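Local coordinates for oxysterol-binding protein homolog 1 (Saccharomyces cerevisiae, PDB 5H28) that carries sterols and other lipids between membranes and uses its ankyrin repeats, the domain in this chain, to reach the nucleus-vacuole junction by binding NVJ1, at residues A[158-161]-A[162-165]; A[133-136]-A[137-141]; A[119-122]-A[123-127]; A[197-200]-A[201-205]. All coordinates share one frame; numbering follows the deposited sequence.

Interaction 1: residues A[158-161]-A[162-165]; sequences RDFG and HLES
D159 (chi1 -176°) and H162 (chi1 -167°) each turn CG away from their own backbone N; the first torsion lays the D159 carboxylate against H162 CB, and the second places H162 ND1 beside a water shared with D159 OD2. The closest side-chain atoms are D159 CG and H162 CB, 3.4 Å apart, and the two side chains cross at about a right angle. The oxygens of D159 divide the work. OD1 accepts from the backbone N of H162 at 2.9 Å along a nearly straight path (170° at the hydrogen), with the N-H arriving from above the carboxylate plane. OD2 accepts from the water, which lies in the plane of the H162 ring, at its edge, 2.7 Å from H162 ND1, and so bridges carboxylate and imidazole. Across the ring, NE2 of H162 is bonded to E150 of helix 130-156; with both ring nitrogens engaged, the rotation of the imidazole is largely fixed.

This is an N-cap: D159 starts helix 160-167 directly after R158, whose positive phi closes the preceding helix in a Schellman motif, so one helix of the ankyrin domain gives way to the next with R158 and D159 at the junction. The first regular helical bond runs from L163 N to D159 O, 3.0 Å long.

Further round the turn, CD1 of F160 meets CD1 of L163 at 4.0 Å, while L163 itself is buried against F151, A154 and F155 of helix 130-156. The E164 chain bends at chi2, its CG passing 3.1 Å from F160 O, and its OE2 is hydrogen-bonded to NE1 of W204 in helix 199-207.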
loop_
_atom_site.group_PDB
_atom_site.type_symbol
_atom_site.label_atom_id
_atom_site.label_comp_id
_atom_site.label_asym_id
_atom_site.label_seq_id
_atom_site.Cartn_x
_atom_site.Cartn_y
_atom_site.Cartn_z
ATOM N N ARG A 158 21.131 -3.102 1.822
ATOM C CA ARG A 158 21.117 -3.452 0.403
ATOM C C ARG A 158 20.405 -4.776 0.158
ATOM O O ARG A 158 20.939 -5.679 -0.488
ATOM C CB ARG A 158 22.552 -3.509 -0.136
ATOM C CG ARG A 158 22.676 -3.244 -1.629
ATOM C CD ARG A 158 24.147 -3.126 -2.018
ATOM N NE ARG A 158 24.352 -2.659 -3.389
ATOM C CZ ARG A 158 24.459 -3.448 -4.454
ATOM N NH1 ARG A 158 24.383 -4.765 -4.323
ATOM N NH2 ARG A 158 24.650 -2.916 -5.654
ATOM N N ASP A 159 19.188 -4.869 0.677
ATOM C CA ASP A 159 18.360 -6.063 0.547
ATOM C C ASP A 159 17.309 -5.803 -0.531
ATOM O O ASP A 159 16.226 -5.282 -0.244
ATOM C CB ASP A 159 17.674 -6.350 1.884
ATOM C CG ASP A 159 16.870 -7.632 1.872
ATOM O OD1 ASP A 159 16.526 -8.121 0.780
ATOM O OD2 ASP A 159 16.568 -8.141 2.971
ATOM N N PHE A 160 17.621 -6.168 -1.770
ATOM C CA PHE A 160 16.696 -5.947 -2.875
ATOM C C PHE A 160 15.390 -6.722 -2.752
ATOM O O PHE A 160 14.351 -6.255 -3.205
ATOM C CB PHE A 160 17.383 -6.256 -4.209
ATOM C CG PHE A 160 18.400 -5.225 -4.613
ATOM C CD1 PHE A 160 18.003 -3.936 -4.965
ATOM C CD2 PHE A 160 19.754 -5.533 -4.621
ATOM C CE1 PHE A 160 18.942 -2.970 -5.316
ATOM C CE2 PHE A 160 20.703 -4.575 -4.971
ATOM C CZ PHE A 160 20.296 -3.289 -5.319
ATOM N N GLY A 161 15.435 -7.902 -2.142
ATOM C CA GLY A 161 14.212 -8.663 -1.968
ATOM C C GLY A 161 13.254 -7.886 -1.080
ATOM O O GLY A 161 12.073 -7.735 -1.392
ATOM N N HIS A 162 13.772 -7.384 0.036
ATOM C CA HIS A 162 12.961 -6.612 0.973
ATOM C C HIS A 162 12.461 -5.331 0.304
ATOM O O HIS A 162 11.297 -4.961 0.454
ATOM C CB HIS A 162 13.785 -6.275 2.217
ATOM C CG HIS A 162 12.974 -5.769 3.370
ATOM N ND1 HIS A 162 13.537 -5.453 4.588
ATOM C CD2 HIS A 162 11.649 -5.509 3.490
ATOM C CE1 HIS A 162 12.596 -5.018 5.407
ATOM N NE2 HIS A 162 11.442 -5.043 4.765
ATOM N N LEU A 163 13.336 -4.656 -0.440
ATOM C CA LEU A 163 12.949 -3.427 -1.132
ATOM C C LEU A 163 11.805 -3.680 -2.109
ATOM O O LEU A 163 10.904 -2.857 -2.238
ATOM C CB LEU A 163 14.140 -2.839 -1.891
ATOM C CG LEU A 163 15.216 -2.157 -1.044
ATOM C CD1 LEU A 163 16.442 -1.884 -1.902
ATOM C CD2 LEU A 163 14.667 -0.863 -0.468
ATOM N N GLU A 164 11.851 -4.820 -2.794
ATOM C CA GLU A 164 10.803 -5.174 -3.747
ATOM C C GLU A 164 9.455 -5.270 -3.033
ATOM O O GLU A 164 8.447 -4.762 -3.521
ATOM C CB GLU A 164 11.118 -6.515 -4.414
ATOM C CG GLU A 164 12.255 -6.498 -5.428
ATOM C CD GLU A 164 11.911 -5.730 -6.693
ATOM O OE1 GLU A 164 10.755 -5.824 -7.155
ATOM O OE2 GLU A 164 12.802 -5.044 -7.236
ATOM N N SER A 165 9.446 -5.921 -1.874
ATOM C CA SER A 165 8.218 -6.080 -1.098
ATOM C C SER A 165 7.681 -4.744 -0.582
ATOM O O SER A 165 6.468 -4.533 -0.518
ATOM C CB SER A 165 8.455 -7.026 0.082
ATOM O OG SER A 165 8.586 -8.371 -0.354
HETATM O O HOH W 1 16.215 -5.926 4.818
#

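Interaction 2: residues A[133-136]-A[137-141]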
loop_
_atom_site.group_PDB
_atom_site.type_symbol
_atom_site.label_atom_id
_atom_site.label_comp_id
_atom_site.label_asym_id
_atom_site.label_seq_id
_atom_site.Cartn_x
_atom_site.Cartn_y
_atom_site.Cartn_z
ATOM N N ALA A 133 -11.643 9.506 13.849
ATOM C CA ALA A 133 -10.752 10.092 12.849
ATOM C C ALA A 133 -9.361 10.313 13.447
ATOM O O ALA A 133 -8.349 10.049 12.797
ATOM C CB ALA A 133 -11.323 11.415 12.334
ATOM N N GLN A 134 -9.312 10.802 14.683
ATOM C CA GLN A 134 -8.034 11.042 15.340
ATOM C C GLN A 134 -7.249 9.742 15.489
ATOM O O GLN A 134 -6.041 9.704 15.252
ATOM C CB GLN A 134 -8.264 11.696 16.708
ATOM C CG GLN A 134 -6.999 11.904 17.517
ATOM C CD GLN A 134 -6.669 10.722 18.404
ATOM O OE1 GLN A 134 -5.559 10.612 18.921
ATOM N NE2 GLN A 134 -7.640 9.834 18.598
ATOM N N MET A 135 -7.943 8.675 15.869
ATOM C CA MET A 135 -7.314 7.372 16.033
ATOM C C MET A 135 -6.746 6.889 14.699
ATOM O O MET A 135 -5.658 6.312 14.646
ATOM C CB MET A 135 -8.335 6.374 16.589
ATOM C CG MET A 135 -7.861 4.932 16.657
ATOM S SD MET A 135 -8.263 4.001 15.168
ATOM C CE MET A 135 -10.034 3.830 15.345
ATOM N N MET A 136 -7.474 7.135 13.616
ATOM C CA MET A 136 -7.010 6.721 12.295
ATOM C C MET A 136 -5.774 7.513 11.895
ATOM O O MET A 136 -4.851 6.973 11.283
ATOM C CB MET A 136 -8.115 6.923 11.259
ATOM C CG MET A 136 -9.328 6.029 11.488
ATOM S SD MET A 136 -10.608 6.289 10.237
ATOM C CE MET A 136 -9.896 5.435 8.835
ATOM N N GLN A 137 -5.761 8.795 12.251
ATOM C CA GLN A 137 -4.643 9.674 11.932
ATOM C C GLN A 137 -3.390 9.234 12.676
ATOM O O GLN A 137 -2.302 9.185 12.101
ATOM C CB GLN A 137 -4.989 11.117 12.316
ATOM C CG GLN A 137 -3.888 12.123 12.030
ATOM C CD GLN A 137 -3.616 12.281 10.550
ATOM O OE1 GLN A 137 -4.497 12.670 9.781
ATOM N NE2 GLN A 137 -2.389 11.979 10.139
ATOM N N VAL A 138 -3.546 8.915 13.955
ATOM C CA VAL A 138 -2.419 8.480 14.763
ATOM C C VAL A 138 -1.897 7.133 14.277
ATOM O O VAL A 138 -0.686 6.937 14.176
ATOM C CB VAL A 138 -2.805 8.393 16.256
ATOM C CG1 VAL A 138 -1.641 7.849 17.071
ATOM C CG2 VAL A 138 -3.192 9.776 16.766
ATOM N N LYS A 139 -2.798 6.205 13.961
ATOM C CA LYS A 139 -2.363 4.900 13.475
ATOM C C LYS A 139 -1.625 5.049 12.149
ATOM O O LYS A 139 -0.617 4.384 11.909
ATOM C CB LYS A 139 -3.553 3.951 13.317
ATOM C CG LYS A 139 -3.999 3.317 14.626
ATOM C CD LYS A 139 -5.106 2.308 14.397
ATOM C CE LYS A 139 -5.397 1.508 15.654
ATOM N NZ LYS A 139 -4.222 0.682 16.065
ATOM N N ARG A 140 -2.113 5.930 11.285
ATOM C CA ARG A 140 -1.438 6.140 10.015
ATOM C C ARG A 140 -0.054 6.745 10.230
ATOM O O ARG A 140 0.916 6.324 9.594
ATOM C CB ARG A 140 -2.245 7.059 9.095
ATOM C CG ARG A 140 -1.449 7.462 7.856
ATOM C CD ARG A 140 -2.271 8.222 6.839
ATOM N NE ARG A 140 -3.255 7.369 6.186
ATOM C CZ ARG A 140 -4.050 7.776 5.203
ATOM N NH1 ARG A 140 -4.921 6.940 4.663
ATOM N NH2 ARG A 140 -3.967 9.022 4.759
ATOM N N SER A 141 0.045 7.724 11.129
ATOM C CA SER A 141 1.332 8.368 11.376
ATOM C C SER A 141 2.350 7.369 11.912
ATOM O O SER A 141 3.528 7.418 11.549
ATOM C CB SER A 141 1.176 9.557 12.337
ATOM O OG SER A 141 0.738 9.157 13.622
#
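From A133 onward the backbone is regular alpha-helix: Q137 N donates to A133 O, V138 N to Q134 O, K139 N to M135 O and R140 N to M136 O, with 151 to 162° at the hydrogens.

On that frame, side chains four residues apart meet in two pairs. Q134 and V138 lie side by side and point the same way. A bend at chi2 (-90°) swings the glutamine amide forward toward V138, and its OE1 reaches V138 CG2 at 3.3 Å. The same methyl also lies 3.2 Å from the backbone O of Q134, and both oxygens of Q134 therefore border it. M135 and K139 pair differently, because their side chains cross obliquely: SD of M135 touches K139 CD at 3.7 Å and K139 CE at 3.8 Å. This is sulfur resting on the aliphatic part of the lysine, whose NZ runs on to a long, weak ion pair with D107. M136 sends its end to A123, C127 and V102, and the guanidinium of R140 is bound to Q122 and, by a salt bridge, to D113. At the last residue of 137-141, S141 OG donates to V138 O at 2.7 Å, a serine hydroxyl returning to the carbonyl three residues back.

The residues thus divide by flank: Q134, Q137, V138 and S141 are exposed, whereas M135, M136 and K139 face helix 99-106. Such a division belongs to an amphipathic helix, here helix 130-156 of the ankyrin domain.

Interaction 3: residues A[119-122]-A[123-127]; sequences SHLQ and AIEMC
The carboxylate of E125 receives the backbone N of Q122 from above its plane, while L121 comes up to its other oxygen; the side-chain amide of Q122 stands almost perpendicular to it, the two planes 89° apart. The bond from Q122 N to E125 OE2 is short and straight, 2.8 Å with 171° at the hydrogen. A water beside this OE2 donates to the backbone O of H120, 2.8 Å away. OE1 of E125 is instead met by CD2 of L121 at 3.4 Å, so a methyl borders the polar end. In return, E125 N donates to Q122 O at 3.0 Å, a bent bond whose donor stands well above the carbonyl plane. The Q122 amide is used outside the turn: its OE1 accepts from R140 of helix 130-156. L121 CD1 reaches M126 SD at 4.2 Å, with the side chains at about a right angle, and A123 packs on helix 89-95.

A glutamate accepting from the N-H three residues earlier, while its own N-H returns to that residue's carbonyl, resembles one half of a capping box, around a single turn of helical phi/psi at 123-126 that lacks the regular bonds, in the ankyrin domain's connection between helices 99-106 and 130-156.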
loop_
_atom_site.group_PDB
_atom_site.type_symbol
_atom_site.label_atom_id
_atom_site.label_comp_id
_atom_site.label_asym_id
_atom_site.label_seq_id
_atom_site.Cartn_x
_atom_site.Cartn_y
_atom_site.Cartn_z
ATOM N N SER A 119 -16.185 9.723 -4.706
ATOM C CA SER A 119 -16.243 11.134 -4.331
ATOM C C SER A 119 -14.853 11.659 -3.970
ATOM O O SER A 119 -14.711 12.772 -3.467
ATOM C CB SER A 119 -17.196 11.342 -3.149
ATOM O OG SER A 119 -18.551 11.294 -3.569
ATOM N N HIS A 120 -13.838 10.839 -4.237
ATOM C CA HIS A 120 -12.440 11.180 -3.982
ATOM C C HIS A 120 -12.098 11.297 -2.496
ATOM O O HIS A 120 -11.205 12.049 -2.107
ATOM C CB HIS A 120 -12.085 12.479 -4.721
ATOM C CG HIS A 120 -12.495 12.474 -6.163
ATOM N ND1 HIS A 120 -13.541 13.231 -6.646
ATOM C CD2 HIS A 120 -12.024 11.768 -7.218
ATOM C CE1 HIS A 120 -13.696 12.991 -7.936
ATOM N NE2 HIS A 120 -12.787 12.108 -8.308
ATOM N N LEU A 121 -12.796 10.521 -1.675
ATOM C CA LEU A 121 -12.573 10.550 -0.237
ATOM C C LEU A 121 -11.889 9.310 0.310
ATOM O O LEU A 121 -12.136 8.193 -0.153
ATOM C CB LEU A 121 -13.907 10.717 0.493
ATOM C CG LEU A 121 -14.689 12.002 0.227
ATOM C CD1 LEU A 121 -16.097 11.884 0.793
ATOM C CD2 LEU A 121 -13.944 13.170 0.848
ATOM N N GLN A 122 -11.030 9.521 1.303
ATOM C CA GLN A 122 -10.358 8.417 1.979
ATOM C C GLN A 122 -11.277 8.049 3.134
ATOM O O GLN A 122 -12.122 8.846 3.531
ATOM C CB GLN A 122 -9.000 8.851 2.527
ATOM C CG GLN A 122 -7.902 8.899 1.485
ATOM C CD GLN A 122 -6.557 9.276 2.077
ATOM O OE1 GLN A 122 -6.227 8.883 3.197
ATOM N NE2 GLN A 122 -5.768 10.029 1.321
ATOM N N ALA A 123 -11.110 6.848 3.673
ATOM C CA ALA A 123 -11.951 6.395 4.774
ATOM C C ALA A 123 -11.958 7.357 5.958
ATOM O O ALA A 123 -13.007 7.599 6.549
ATOM C CB ALA A 123 -11.503 5.009 5.234
ATOM N N ILE A 124 -10.803 7.919 6.297
ATOM C CA ILE A 124 -10.742 8.828 7.440
ATOM C C ILE A 124 -11.665 10.033 7.276
ATOM O O ILE A 124 -12.189 10.557 8.261
ATOM C CB ILE A 124 -9.291 9.309 7.707
ATOM C CG1 ILE A 124 -9.260 10.171 8.973
ATOM C CG2 ILE A 124 -8.749 10.062 6.499
ATOM C CD1 ILE A 124 -7.862 10.537 9.436
ATOM N N GLU A 125 -11.880 10.453 6.034
ATOM C CA GLU A 125 -12.745 11.594 5.753
ATOM C C GLU A 125 -14.224 11.244 5.848
ATOM O O GLU A 125 -15.077 12.126 5.747
ATOM C CB GLU A 125 -12.454 12.147 4.361
ATOM C CG GLU A 125 -11.009 12.526 4.132
ATOM C CD GLU A 125 -10.772 12.999 2.719
ATOM O OE1 GLU A 125 -11.081 14.173 2.413
ATOM O OE2 GLU A 125 -10.296 12.186 1.906
ATOM N N MET A 126 -14.530 9.962 6.033
ATOM C CA MET A 126 -15.917 9.517 6.149
ATOM C C MET A 126 -16.397 9.634 7.592
ATOM O O MET A 126 -17.595 9.562 7.863
ATOM C CB MET A 126 -16.054 8.052 5.714
ATOM C CG MET A 126 -15.624 7.749 4.287
ATOM S SD MET A 126 -16.724 8.434 3.033
ATOM C CE MET A 126 -18.122 7.290 3.137
ATOM N N CYS A 127 -15.459 9.810 8.517
ATOM C CA CYS A 127 -15.793 9.906 9.935
ATOM C C CYS A 127 -16.603 11.125 10.343
ATOM O O CYS A 127 -16.262 12.259 10.005
ATOM C CB CYS A 127 -14.524 9.896 10.792
ATOM S SG CYS A 127 -13.551 8.393 10.759
HETATM O O HOH W 2 -9.098 12.274 -0.338
#

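Interaction 4: residues A[197-200]-A[201-205]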
loop_
_atom_site.group_PDB
_atom_site.type_symbol
_atom_site.label_atom_id
_atom_site.label_comp_id
_atom_site.label_asym_id
_atom_site.label_seq_id
_atom_site.Cartn_x
_atom_site.Cartn_y
_atom_site.Cartn_z
ATOM N N ARG A 197 28.067 6.121 -4.262
ATOM C CA ARG A 197 28.625 5.664 -5.532
ATOM C C ARG A 197 28.237 4.222 -5.870
ATOM O O ARG A 197 28.971 3.507 -6.558
ATOM C CB ARG A 197 30.149 5.851 -5.533
ATOM C CG ARG A 197 30.550 7.320 -5.407
ATOM C CD ARG A 197 32.046 7.547 -5.231
ATOM N NE ARG A 197 32.819 7.302 -6.447
ATOM C CZ ARG A 197 33.558 6.218 -6.660
ATOM N NH1 ARG A 197 34.227 6.086 -7.798
ATOM N NH2 ARG A 197 33.632 5.270 -5.736
ATOM N N ASP A 198 27.070 3.809 -5.379
ATOM C CA ASP A 198 26.524 2.475 -5.636
ATOM C C ASP A 198 25.631 2.661 -6.861
ATOM O O ASP A 198 24.442 2.959 -6.729
ATOM C CB ASP A 198 25.681 2.010 -4.444
ATOM C CG ASP A 198 25.152 0.588 -4.606
ATOM O OD1 ASP A 198 25.124 0.069 -5.741
ATOM O OD2 ASP A 198 24.740 -0.003 -3.585
ATOM N N VAL A 199 26.205 2.487 -8.045
ATOM C CA VAL A 199 25.454 2.684 -9.285
ATOM C C VAL A 199 24.290 1.717 -9.484
ATOM O O VAL A 199 23.232 2.113 -9.977
ATOM C CB VAL A 199 26.387 2.617 -10.514
ATOM C CG1 VAL A 199 25.609 2.957 -11.779
ATOM C CG2 VAL A 199 27.543 3.594 -10.341
ATOM N N ILE A 200 24.469 0.457 -9.107
ATOM C CA ILE A 200 23.393 -0.511 -9.258
ATOM C C ILE A 200 22.176 -0.073 -8.447
ATOM O O ILE A 200 21.048 -0.117 -8.944
ATOM C CB ILE A 200 23.838 -1.927 -8.821
ATOM C CG1 ILE A 200 24.853 -2.474 -9.829
ATOM C CG2 ILE A 200 22.632 -2.856 -8.715
ATOM C CD1 ILE A 200 25.360 -3.858 -9.501
ATOM N N MET A 201 22.394 0.361 -7.209
ATOM C CA MET A 201 21.272 0.807 -6.392
ATOM C C MET A 201 20.645 2.055 -7.005
ATOM O O MET A 201 19.423 2.202 -7.004
ATOM C CB MET A 201 21.712 1.103 -4.958
ATOM C CG MET A 201 20.576 1.605 -4.057
ATOM S SD MET A 201 19.189 0.447 -3.900
ATOM C CE MET A 201 19.867 -0.689 -2.704
ATOM N N CYS A 202 21.475 2.958 -7.522
ATOM C CA CYS A 202 20.944 4.166 -8.146
ATOM C C CYS A 202 20.027 3.782 -9.308
ATOM O O CYS A 202 18.928 4.317 -9.432
ATOM C CB CYS A 202 22.076 5.066 -8.652
ATOM S SG CYS A 202 22.978 5.943 -7.353
ATOM N N ARG A 203 20.477 2.851 -10.149
ATOM C CA ARG A 203 19.679 2.402 -11.288
ATOM C C ARG A 203 18.361 1.801 -10.809
ATOM O O ARG A 203 17.305 2.072 -11.382
ATOM C CB ARG A 203 20.446 1.358 -12.108
ATOM C CG ARG A 203 21.658 1.894 -12.850
ATOM C CD ARG A 203 22.396 0.760 -13.558
ATOM N NE ARG A 203 23.641 1.209 -14.179
ATOM C CZ ARG A 203 23.710 1.962 -15.271
ATOM N NH1 ARG A 203 22.600 2.355 -15.882
ATOM N NH2 ARG A 203 24.889 2.336 -15.746
ATOM N N TRP A 204 18.423 0.993 -9.756
ATOM C CA TRP A 204 17.228 0.356 -9.207
ATOM C C TRP A 204 16.244 1.413 -8.711
ATOM O O TRP A 204 15.046 1.338 -8.971
ATOM C CB TRP A 204 17.605 -0.571 -8.046
ATOM C CG TRP A 204 16.482 -1.475 -7.602
ATOM C CD1 TRP A 204 16.227 -2.745 -8.041
ATOM C CD2 TRP A 204 15.460 -1.170 -6.644
ATOM N NE1 TRP A 204 15.113 -3.249 -7.414
ATOM C CE2 TRP A 204 14.621 -2.304 -6.553
ATOM C CE3 TRP A 204 15.170 -0.049 -5.856
ATOM C CZ2 TRP A 204 13.509 -2.348 -5.703
ATOM C CZ3 TRP A 204 14.064 -0.094 -5.011
ATOM C CH2 TRP A 204 13.247 -1.237 -4.943
ATOM N N LEU A 205 16.757 2.407 -7.994
ATOM C CA LEU A 205 15.907 3.464 -7.469
ATOM C C LEU A 205 15.245 4.257 -8.590
ATOM O O LEU A 205 14.050 4.549 -8.526
ATOM C CB LEU A 205 16.728 4.386 -6.564
ATOM C CG LEU A 205 17.201 3.740 -5.256
ATOM C CD1 LEU A 205 18.231 4.634 -4.595
ATOM C CD2 LEU A 205 16.008 3.492 -4.332
#
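D198 OD1 accepts from the backbone N of M201 at 3.1 Å, the N-H coming from above the carboxylate plane (65° out of it) with 166° at the hydrogen. D198 is the N-cap of helix 199-207 in the predicted third ankyrin repeat, and it follows at once on R197, whose positive phi completes a Schellman motif ending helix 189-196: the tight turn between the two helices of such a repeat. R158 meets the same carboxylate with two nitrogens, NE in a salt bridge to OD2 and NH2 close to OD1, so OD1 serves the M201 N-H and also lies against the guanidinium. From the backbone, D198 O accepts C202 N at 3.1 Å.

Beyond these bonds the cap is packed with carbon. With chi1 of D198 at -176°, its CG lies over M201 CB at 3.5 Å. The thioether chain of M201 then bends at chi2 and chi3 and leads away to F160, L163 and F193, in the buried seam between helices 199-207, 160-167 and 189-196. The W204 indole, on the same helix, stacks on the ring of H208, and C202 faces L249 of helix 241-256.

On the flank turned to helix 241-256, R203 extends from CG to NE alongside V199, both pointing the same way. Its NH2 makes a salt bridge to E245, and its NE rests 3.6 Å from V199 CG1.

How the interactions relate
Interaction 4 is partly buried, whereas interactions 1, 2 and 3 lie at the surface. They form two touching pairs, with interaction 3 on the opposite side of the chain's centre from interactions 1 and 4. Interactions 1 and 4, about 13 Å between centres, are joined by the salt bridge R158 NE to D198 OD2 (2.7 Å). Interactions 2 and 3, also about 13 Å between centres, share the bond from R140 NH2 to Q122 OE1 (2.8 Å). In interactions 1 and 4 an aspartate after a positive-phi arginine caps a helix start; interaction 3 has a cap-like bond at an irregular turn, and interaction 2 is plain i to i+4 packing. Helix 130-156 touches both interaction 1 and interaction 3.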